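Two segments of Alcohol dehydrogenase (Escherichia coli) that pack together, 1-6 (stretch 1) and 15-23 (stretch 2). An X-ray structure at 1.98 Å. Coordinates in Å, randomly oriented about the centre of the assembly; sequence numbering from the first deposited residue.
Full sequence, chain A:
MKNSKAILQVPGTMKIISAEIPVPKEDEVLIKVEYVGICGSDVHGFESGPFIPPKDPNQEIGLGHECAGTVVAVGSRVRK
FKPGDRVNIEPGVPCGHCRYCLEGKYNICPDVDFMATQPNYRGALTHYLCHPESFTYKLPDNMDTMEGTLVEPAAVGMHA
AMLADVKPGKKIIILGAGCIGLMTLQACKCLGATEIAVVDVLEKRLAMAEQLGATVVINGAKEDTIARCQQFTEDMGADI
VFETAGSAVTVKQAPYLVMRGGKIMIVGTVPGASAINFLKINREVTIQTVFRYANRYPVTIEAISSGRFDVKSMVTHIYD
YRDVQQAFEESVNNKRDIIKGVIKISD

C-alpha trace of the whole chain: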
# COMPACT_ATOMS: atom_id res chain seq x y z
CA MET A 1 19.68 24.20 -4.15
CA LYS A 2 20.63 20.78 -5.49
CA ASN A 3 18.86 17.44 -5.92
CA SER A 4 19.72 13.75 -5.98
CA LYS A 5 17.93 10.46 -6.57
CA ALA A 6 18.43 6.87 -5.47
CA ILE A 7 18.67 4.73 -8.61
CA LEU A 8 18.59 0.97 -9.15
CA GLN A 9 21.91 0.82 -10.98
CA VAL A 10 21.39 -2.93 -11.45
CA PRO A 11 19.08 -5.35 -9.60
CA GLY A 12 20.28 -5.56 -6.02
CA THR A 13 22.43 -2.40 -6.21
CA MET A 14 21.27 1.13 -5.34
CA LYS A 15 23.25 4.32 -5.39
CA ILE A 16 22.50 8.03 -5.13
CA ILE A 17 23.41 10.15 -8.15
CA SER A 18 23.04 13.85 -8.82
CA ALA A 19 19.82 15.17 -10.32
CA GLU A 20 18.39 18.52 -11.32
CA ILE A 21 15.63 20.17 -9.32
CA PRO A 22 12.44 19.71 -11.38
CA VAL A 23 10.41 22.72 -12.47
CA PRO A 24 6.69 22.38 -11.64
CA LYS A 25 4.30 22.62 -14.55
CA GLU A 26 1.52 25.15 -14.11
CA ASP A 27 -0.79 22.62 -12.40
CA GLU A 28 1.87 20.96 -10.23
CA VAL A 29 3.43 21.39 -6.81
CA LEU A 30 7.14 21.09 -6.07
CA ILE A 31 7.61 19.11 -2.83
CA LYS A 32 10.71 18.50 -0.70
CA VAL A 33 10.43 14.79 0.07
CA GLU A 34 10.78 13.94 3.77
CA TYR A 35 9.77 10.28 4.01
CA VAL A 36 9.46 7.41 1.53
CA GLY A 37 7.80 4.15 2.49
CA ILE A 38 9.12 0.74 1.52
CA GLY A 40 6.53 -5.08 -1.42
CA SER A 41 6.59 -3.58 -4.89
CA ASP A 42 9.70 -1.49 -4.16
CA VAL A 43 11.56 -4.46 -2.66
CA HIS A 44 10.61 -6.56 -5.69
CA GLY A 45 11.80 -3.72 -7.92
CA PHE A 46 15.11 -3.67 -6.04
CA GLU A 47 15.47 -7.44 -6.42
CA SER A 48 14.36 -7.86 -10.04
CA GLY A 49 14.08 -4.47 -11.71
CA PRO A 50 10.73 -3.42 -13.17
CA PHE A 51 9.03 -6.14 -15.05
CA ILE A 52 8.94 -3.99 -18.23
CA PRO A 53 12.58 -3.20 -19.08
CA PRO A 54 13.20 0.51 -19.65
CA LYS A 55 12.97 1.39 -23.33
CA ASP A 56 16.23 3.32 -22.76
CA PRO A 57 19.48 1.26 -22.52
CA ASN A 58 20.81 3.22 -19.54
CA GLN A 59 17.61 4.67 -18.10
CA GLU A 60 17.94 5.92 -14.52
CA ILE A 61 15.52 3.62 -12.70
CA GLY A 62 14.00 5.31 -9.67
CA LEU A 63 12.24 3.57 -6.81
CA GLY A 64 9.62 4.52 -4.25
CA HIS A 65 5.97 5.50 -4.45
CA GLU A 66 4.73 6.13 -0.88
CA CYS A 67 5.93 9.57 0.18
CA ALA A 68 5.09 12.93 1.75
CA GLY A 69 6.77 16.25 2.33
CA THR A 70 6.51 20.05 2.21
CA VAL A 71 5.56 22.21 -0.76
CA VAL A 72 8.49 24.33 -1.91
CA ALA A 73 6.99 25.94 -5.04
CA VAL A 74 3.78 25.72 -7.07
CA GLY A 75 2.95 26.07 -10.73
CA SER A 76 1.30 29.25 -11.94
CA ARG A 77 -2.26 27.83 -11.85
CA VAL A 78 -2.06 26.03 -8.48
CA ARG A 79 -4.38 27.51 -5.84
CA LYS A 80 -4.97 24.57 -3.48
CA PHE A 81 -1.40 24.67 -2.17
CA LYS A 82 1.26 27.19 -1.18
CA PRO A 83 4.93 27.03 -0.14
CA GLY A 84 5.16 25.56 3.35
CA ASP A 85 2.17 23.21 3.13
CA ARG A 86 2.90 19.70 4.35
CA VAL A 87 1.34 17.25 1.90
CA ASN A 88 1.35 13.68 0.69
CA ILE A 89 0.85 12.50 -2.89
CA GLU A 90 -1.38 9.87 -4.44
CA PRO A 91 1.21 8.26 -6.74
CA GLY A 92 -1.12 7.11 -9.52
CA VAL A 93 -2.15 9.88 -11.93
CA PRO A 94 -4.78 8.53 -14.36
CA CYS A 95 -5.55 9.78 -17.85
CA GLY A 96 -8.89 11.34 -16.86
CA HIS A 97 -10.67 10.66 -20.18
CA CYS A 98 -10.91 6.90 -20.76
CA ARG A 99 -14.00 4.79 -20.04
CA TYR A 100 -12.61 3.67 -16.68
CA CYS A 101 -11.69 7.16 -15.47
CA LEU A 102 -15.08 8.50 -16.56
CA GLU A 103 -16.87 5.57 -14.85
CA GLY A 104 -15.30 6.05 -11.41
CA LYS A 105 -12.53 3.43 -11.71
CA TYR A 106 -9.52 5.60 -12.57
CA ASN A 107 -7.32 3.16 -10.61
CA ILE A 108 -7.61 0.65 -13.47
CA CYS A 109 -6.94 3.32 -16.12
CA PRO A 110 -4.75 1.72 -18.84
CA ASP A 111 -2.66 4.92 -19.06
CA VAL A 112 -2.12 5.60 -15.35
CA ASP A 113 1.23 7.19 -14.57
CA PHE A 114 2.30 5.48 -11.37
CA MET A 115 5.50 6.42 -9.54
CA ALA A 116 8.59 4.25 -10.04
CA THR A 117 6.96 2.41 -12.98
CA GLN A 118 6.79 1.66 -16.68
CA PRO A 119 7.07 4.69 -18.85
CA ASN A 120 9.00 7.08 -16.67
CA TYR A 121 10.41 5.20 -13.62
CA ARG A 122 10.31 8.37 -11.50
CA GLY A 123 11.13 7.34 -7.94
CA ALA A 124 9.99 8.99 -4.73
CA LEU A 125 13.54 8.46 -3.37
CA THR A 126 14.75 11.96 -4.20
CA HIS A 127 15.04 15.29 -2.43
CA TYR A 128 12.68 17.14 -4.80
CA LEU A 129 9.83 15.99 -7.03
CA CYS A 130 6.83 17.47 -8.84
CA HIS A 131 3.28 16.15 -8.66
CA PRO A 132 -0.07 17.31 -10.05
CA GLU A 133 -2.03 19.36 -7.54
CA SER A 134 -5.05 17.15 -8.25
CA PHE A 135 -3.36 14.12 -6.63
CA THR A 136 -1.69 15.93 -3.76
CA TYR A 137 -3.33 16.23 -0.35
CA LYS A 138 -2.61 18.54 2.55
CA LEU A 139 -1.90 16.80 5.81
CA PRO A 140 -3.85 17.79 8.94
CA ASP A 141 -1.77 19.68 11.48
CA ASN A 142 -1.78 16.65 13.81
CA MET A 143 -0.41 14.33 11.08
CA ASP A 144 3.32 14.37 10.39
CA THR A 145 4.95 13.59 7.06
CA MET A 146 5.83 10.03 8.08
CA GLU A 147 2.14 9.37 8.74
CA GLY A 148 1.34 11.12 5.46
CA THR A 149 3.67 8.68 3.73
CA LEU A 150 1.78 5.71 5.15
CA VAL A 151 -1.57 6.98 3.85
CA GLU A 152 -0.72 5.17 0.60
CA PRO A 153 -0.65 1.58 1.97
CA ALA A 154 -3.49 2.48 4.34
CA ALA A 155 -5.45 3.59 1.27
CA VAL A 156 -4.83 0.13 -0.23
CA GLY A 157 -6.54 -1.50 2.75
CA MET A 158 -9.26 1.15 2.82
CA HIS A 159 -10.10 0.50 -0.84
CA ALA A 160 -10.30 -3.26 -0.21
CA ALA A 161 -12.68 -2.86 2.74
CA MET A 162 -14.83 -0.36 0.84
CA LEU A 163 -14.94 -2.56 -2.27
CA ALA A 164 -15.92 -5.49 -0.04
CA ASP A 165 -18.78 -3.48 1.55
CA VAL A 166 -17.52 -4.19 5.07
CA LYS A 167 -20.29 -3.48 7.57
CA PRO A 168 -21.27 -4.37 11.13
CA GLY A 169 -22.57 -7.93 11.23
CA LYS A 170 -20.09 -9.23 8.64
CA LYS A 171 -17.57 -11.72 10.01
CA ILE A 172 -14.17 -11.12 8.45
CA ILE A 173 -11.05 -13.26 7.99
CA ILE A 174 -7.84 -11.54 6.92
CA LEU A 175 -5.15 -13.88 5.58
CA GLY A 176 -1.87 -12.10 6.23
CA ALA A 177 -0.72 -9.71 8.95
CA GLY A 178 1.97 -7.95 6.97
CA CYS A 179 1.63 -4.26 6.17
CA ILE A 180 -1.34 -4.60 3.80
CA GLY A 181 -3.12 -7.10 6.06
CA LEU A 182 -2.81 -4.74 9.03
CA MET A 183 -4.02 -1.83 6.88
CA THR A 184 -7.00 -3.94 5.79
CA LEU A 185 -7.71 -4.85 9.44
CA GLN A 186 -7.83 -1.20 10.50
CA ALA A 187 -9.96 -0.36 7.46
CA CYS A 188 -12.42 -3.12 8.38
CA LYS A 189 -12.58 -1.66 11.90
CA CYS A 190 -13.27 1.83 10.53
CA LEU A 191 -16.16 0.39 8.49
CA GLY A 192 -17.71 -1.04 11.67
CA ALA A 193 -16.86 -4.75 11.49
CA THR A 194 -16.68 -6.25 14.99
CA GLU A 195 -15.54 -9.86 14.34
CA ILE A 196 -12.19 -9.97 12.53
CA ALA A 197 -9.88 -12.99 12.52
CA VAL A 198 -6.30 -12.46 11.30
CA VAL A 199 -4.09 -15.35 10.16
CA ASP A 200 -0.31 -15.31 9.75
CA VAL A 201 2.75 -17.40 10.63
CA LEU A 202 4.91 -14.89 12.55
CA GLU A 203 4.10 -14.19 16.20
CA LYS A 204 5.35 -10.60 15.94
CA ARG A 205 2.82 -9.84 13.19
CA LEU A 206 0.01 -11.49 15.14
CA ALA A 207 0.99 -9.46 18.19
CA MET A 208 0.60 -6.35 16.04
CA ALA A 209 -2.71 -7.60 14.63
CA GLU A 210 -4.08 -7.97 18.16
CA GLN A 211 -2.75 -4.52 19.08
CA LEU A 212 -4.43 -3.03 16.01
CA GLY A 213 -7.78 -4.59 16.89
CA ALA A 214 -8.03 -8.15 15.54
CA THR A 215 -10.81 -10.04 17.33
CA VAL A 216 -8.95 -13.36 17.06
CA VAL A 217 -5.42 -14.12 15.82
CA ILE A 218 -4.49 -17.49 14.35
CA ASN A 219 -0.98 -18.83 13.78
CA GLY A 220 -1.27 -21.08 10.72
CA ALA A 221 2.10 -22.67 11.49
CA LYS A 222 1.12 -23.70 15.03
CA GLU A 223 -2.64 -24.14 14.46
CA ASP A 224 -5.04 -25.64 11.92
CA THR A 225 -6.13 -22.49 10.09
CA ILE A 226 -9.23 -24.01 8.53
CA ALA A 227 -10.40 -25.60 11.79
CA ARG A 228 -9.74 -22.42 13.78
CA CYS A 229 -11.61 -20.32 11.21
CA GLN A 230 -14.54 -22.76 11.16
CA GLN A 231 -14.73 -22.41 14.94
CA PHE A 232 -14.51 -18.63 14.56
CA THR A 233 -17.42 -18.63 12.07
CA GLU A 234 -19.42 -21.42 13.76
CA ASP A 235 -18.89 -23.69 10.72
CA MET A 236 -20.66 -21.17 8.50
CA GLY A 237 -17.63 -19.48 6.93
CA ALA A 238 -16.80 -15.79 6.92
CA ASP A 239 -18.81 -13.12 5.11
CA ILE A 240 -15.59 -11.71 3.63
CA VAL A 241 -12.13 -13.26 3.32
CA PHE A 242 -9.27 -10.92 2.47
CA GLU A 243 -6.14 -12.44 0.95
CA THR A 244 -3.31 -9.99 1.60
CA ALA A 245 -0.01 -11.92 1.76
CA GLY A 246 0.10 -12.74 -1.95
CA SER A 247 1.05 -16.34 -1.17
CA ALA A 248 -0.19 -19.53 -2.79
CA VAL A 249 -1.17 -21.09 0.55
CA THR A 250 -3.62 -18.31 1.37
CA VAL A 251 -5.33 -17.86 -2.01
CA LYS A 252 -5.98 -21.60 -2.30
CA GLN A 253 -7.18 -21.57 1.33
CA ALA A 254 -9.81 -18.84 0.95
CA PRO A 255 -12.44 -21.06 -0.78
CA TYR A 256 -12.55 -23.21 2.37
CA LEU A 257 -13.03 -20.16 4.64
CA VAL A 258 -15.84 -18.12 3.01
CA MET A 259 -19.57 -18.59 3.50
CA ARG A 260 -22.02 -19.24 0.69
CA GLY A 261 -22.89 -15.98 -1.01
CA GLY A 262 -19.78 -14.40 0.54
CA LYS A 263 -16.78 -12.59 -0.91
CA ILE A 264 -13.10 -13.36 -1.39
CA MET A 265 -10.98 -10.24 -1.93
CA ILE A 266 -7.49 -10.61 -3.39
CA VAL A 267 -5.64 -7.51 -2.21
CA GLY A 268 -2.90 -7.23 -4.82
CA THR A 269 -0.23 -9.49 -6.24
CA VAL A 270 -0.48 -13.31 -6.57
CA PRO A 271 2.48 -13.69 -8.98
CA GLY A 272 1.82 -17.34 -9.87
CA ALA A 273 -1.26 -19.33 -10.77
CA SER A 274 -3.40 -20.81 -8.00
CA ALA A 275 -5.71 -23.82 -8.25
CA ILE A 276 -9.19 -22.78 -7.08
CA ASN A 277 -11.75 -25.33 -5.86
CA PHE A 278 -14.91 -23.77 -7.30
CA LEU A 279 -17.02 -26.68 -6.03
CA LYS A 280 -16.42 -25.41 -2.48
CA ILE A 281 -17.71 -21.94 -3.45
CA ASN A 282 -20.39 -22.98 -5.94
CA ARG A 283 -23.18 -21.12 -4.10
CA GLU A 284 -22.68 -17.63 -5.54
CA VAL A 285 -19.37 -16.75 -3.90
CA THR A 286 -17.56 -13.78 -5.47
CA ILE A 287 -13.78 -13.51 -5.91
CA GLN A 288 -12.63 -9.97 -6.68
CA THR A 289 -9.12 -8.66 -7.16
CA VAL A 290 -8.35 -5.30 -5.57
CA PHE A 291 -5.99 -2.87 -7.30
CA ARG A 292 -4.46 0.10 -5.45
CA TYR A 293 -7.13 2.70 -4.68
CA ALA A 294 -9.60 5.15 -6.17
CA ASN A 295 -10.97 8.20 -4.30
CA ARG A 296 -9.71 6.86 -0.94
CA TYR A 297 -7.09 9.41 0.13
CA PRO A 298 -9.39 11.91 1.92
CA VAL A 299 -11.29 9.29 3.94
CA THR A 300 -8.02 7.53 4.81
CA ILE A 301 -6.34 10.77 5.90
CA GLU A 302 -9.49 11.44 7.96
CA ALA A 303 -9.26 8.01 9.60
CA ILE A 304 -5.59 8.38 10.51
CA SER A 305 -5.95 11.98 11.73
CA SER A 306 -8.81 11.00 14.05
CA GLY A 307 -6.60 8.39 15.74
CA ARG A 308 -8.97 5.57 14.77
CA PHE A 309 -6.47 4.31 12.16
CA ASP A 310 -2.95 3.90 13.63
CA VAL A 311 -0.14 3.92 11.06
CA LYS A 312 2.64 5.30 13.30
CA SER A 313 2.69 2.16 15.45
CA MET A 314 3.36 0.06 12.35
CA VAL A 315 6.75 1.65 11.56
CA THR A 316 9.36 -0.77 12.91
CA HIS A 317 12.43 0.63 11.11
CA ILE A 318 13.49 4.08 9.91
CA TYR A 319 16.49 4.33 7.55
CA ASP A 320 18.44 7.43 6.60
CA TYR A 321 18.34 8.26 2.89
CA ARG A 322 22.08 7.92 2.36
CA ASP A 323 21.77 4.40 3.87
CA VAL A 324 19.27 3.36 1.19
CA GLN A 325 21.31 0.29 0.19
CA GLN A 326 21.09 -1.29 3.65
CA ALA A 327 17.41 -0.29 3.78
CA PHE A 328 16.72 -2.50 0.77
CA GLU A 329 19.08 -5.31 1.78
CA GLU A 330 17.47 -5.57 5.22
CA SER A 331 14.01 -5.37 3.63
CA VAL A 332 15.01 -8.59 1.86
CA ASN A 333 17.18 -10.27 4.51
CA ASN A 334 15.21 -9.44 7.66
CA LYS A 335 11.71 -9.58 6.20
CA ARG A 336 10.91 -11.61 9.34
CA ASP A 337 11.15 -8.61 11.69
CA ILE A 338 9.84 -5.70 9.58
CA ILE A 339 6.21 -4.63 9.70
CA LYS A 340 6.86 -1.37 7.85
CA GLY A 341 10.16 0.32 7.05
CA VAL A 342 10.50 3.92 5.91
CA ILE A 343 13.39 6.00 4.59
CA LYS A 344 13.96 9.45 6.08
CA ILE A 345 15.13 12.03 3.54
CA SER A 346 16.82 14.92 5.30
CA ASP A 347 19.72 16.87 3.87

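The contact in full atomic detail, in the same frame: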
# COMPACT_ATOMS: atom_id res chain seq x y z
N MET A 1 19.04 23.61 -2.98
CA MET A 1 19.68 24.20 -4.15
C MET A 1 20.04 23.12 -5.17
O MET A 1 20.07 23.38 -6.38
CB MET A 1 20.93 24.98 -3.73
CG MET A 1 21.69 25.60 -4.90
SD MET A 1 23.39 26.03 -4.46
CE MET A 1 24.02 26.55 -6.06
N LYS A 2 20.28 21.92 -4.66
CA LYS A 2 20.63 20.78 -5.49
C LYS A 2 19.71 19.60 -5.16
O LYS A 2 19.06 19.58 -4.11
CB LYS A 2 22.09 20.38 -5.28
CG LYS A 2 22.51 19.12 -6.02
CD LYS A 2 23.28 18.18 -5.12
CE LYS A 2 23.78 16.97 -5.89
NZ LYS A 2 23.74 15.73 -5.07
N ASN A 3 19.68 18.63 -6.06
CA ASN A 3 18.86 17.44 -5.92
C ASN A 3 19.71 16.19 -6.10
O ASN A 3 20.85 16.25 -6.57
CB ASN A 3 17.70 17.46 -6.93
CG ASN A 3 16.59 16.51 -6.57
OD1 ASN A 3 16.49 16.04 -5.44
ND2 ASN A 3 15.73 16.22 -7.54
N SER A 4 19.14 15.05 -5.72
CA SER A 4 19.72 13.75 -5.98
C SER A 4 18.60 12.73 -6.00
O SER A 4 17.49 12.99 -5.53
CB SER A 4 20.79 13.38 -4.94
OG SER A 4 20.19 12.96 -3.72
N LYS A 5 18.88 11.56 -6.57
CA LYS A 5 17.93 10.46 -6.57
C LYS A 5 18.66 9.16 -6.28
O LYS A 5 19.82 8.98 -6.66
CB LYS A 5 17.17 10.31 -7.90
CG LYS A 5 16.93 11.58 -8.68
CD LYS A 5 16.41 11.28 -10.08
CE LYS A 5 17.49 10.74 -11.00
NZ LYS A 5 17.05 10.66 -12.43
N ALA A 6 17.96 8.24 -5.63
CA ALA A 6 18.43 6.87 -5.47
C ALA A 6 17.97 6.06 -6.67
O ALA A 6 16.77 6.00 -6.98
CB ALA A 6 17.89 6.26 -4.17
N LYS A 15 22.43 3.20 -5.82
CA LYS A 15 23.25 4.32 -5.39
C LYS A 15 22.52 5.63 -5.66
O LYS A 15 21.52 5.68 -6.38
CB LYS A 15 24.64 4.36 -6.04
CG LYS A 15 25.25 3.01 -6.28
CD LYS A 15 26.71 3.00 -5.92
CE LYS A 15 27.39 1.74 -6.41
NZ LYS A 15 27.77 1.88 -7.83
N ILE A 16 23.07 6.69 -5.08
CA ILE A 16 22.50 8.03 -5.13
C ILE A 16 23.35 8.85 -6.09
O ILE A 16 24.55 9.03 -5.88
CB ILE A 16 22.46 8.67 -3.73
CG1 ILE A 16 21.64 7.81 -2.78
CG2 ILE A 16 21.93 10.10 -3.80
CD1 ILE A 16 21.71 8.25 -1.34
N ILE A 17 22.72 9.34 -7.16
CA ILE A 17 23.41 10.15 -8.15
C ILE A 17 22.80 11.55 -8.15
O ILE A 17 21.71 11.78 -7.64
CB ILE A 17 23.34 9.53 -9.56
CG1 ILE A 17 21.88 9.34 -9.99
CG2 ILE A 17 24.09 8.21 -9.60
CD1 ILE A 17 21.72 8.63 -11.32
N SER A 18 23.53 12.49 -8.74
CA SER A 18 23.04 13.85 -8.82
C SER A 18 21.82 13.92 -9.74
O SER A 18 21.62 13.09 -10.63
CB SER A 18 24.13 14.80 -9.31
OG SER A 18 23.85 16.13 -8.92
N ALA A 19 21.00 14.94 -9.50
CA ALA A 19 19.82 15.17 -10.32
C ALA A 19 19.47 16.65 -10.25
O ALA A 19 19.81 17.33 -9.28
CB ALA A 19 18.62 14.34 -9.85
N GLU A 20 18.82 17.13 -11.29
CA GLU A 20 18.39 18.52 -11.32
C GLU A 20 17.08 18.68 -10.56
O GLU A 20 16.29 17.74 -10.45
CB GLU A 20 18.24 19.01 -12.76
CG GLU A 20 19.56 19.13 -13.51
CD GLU A 20 19.70 20.46 -14.22
OE1 GLU A 20 18.84 21.34 -14.00
OE2 GLU A 20 20.67 20.62 -14.99
N ILE A 21 16.88 19.87 -10.02
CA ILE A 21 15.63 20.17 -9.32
C ILE A 21 14.54 20.37 -10.37
O ILE A 21 14.67 21.25 -11.24
CB ILE A 21 15.77 21.40 -8.41
CG1 ILE A 21 16.84 21.15 -7.35
CG2 ILE A 21 14.43 21.72 -7.76
CD1 ILE A 21 16.81 22.13 -6.20
N PRO A 22 13.48 19.58 -10.35
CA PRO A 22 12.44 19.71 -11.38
C PRO A 22 11.73 21.04 -11.27
O PRO A 22 11.66 21.66 -10.20
CB PRO A 22 11.49 18.54 -11.09
CG PRO A 22 12.20 17.66 -10.10
CD PRO A 22 13.13 18.56 -9.34
N VAL A 23 11.20 21.50 -12.40
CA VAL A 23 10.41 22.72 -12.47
C VAL A 23 8.94 22.33 -12.54
O VAL A 23 8.56 21.59 -13.45
CB VAL A 23 10.81 23.58 -13.67
CG1 VAL A 23 9.79 24.68 -13.90
CG2 VAL A 23 12.20 24.16 -13.46

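Residues 3-6 and 15-19 pair as antiparallel strands, their N-to-C directions 143° apart, and the pairing sets which face of the sheet most of the strand side chains start on. The Lys5–Ile17 pair is the best-formed: Lys5 N to Ile17 O and Ile17 N to Lys5 O are both 3.0 Å, with N-H...O angles of 161° and 154°. At Asn3–Ala19 the ladder loosens. Ala19 N to Asn3 O is 3.2 Å at 151°, but Asn3 N to Ala19 O stretches to 3.5 Å at 125° and is weak, while the two acceptors Asn3 O and Ala19 O stand 3.1 Å apart without bonding.

Asn3, Lys5, Ile17 and Ala19 share one face of the sheet. Asn3 takes chi1 t (-162°) with chi2 at 16°, which sets its amide beside the chain where strand 15-19 ends: ND2 donates a weak but nearly linear hydrogen bond to Glu20 O (3.3 Å, 173°). Lys5 has an off-well chi1 of -31°; in this conformation its CG lies 3.4 Å from Ala19 CB, a tight contact with a methyl diagonally across the ladder. Its NZ is hydrogen-bonded elsewhere in the structure.

On the opposite face, Ala6 CB meets Ile16 CG1 at 4.3 Å, a loose apolar contact between residues whose CA atoms are 4.2 Å apart. Ile16 (m, t) also places CG2 3.3 Å from Ser4 OG, whose chi1 is p (77°). The main chain packs closely here too, with CA-H...O contacts from Ile16 CA to Lys5 O (3.2 Å) and from Ala6 CA to Lys15 O (3.4 Å).

Beyond the ladder, Ile21 starts sideways, but chi1 m and chi2 t bring its end inward: CD1 reaches Met1 O at 3.5 Å and CG1 lies 3.8 Å from Asn3 CB. Lys2 starts away, yet with chi1 and chi3 t and chi2 off-well at -133° its end comes nearer, CE lying 3.1 Å from Ser18 OG.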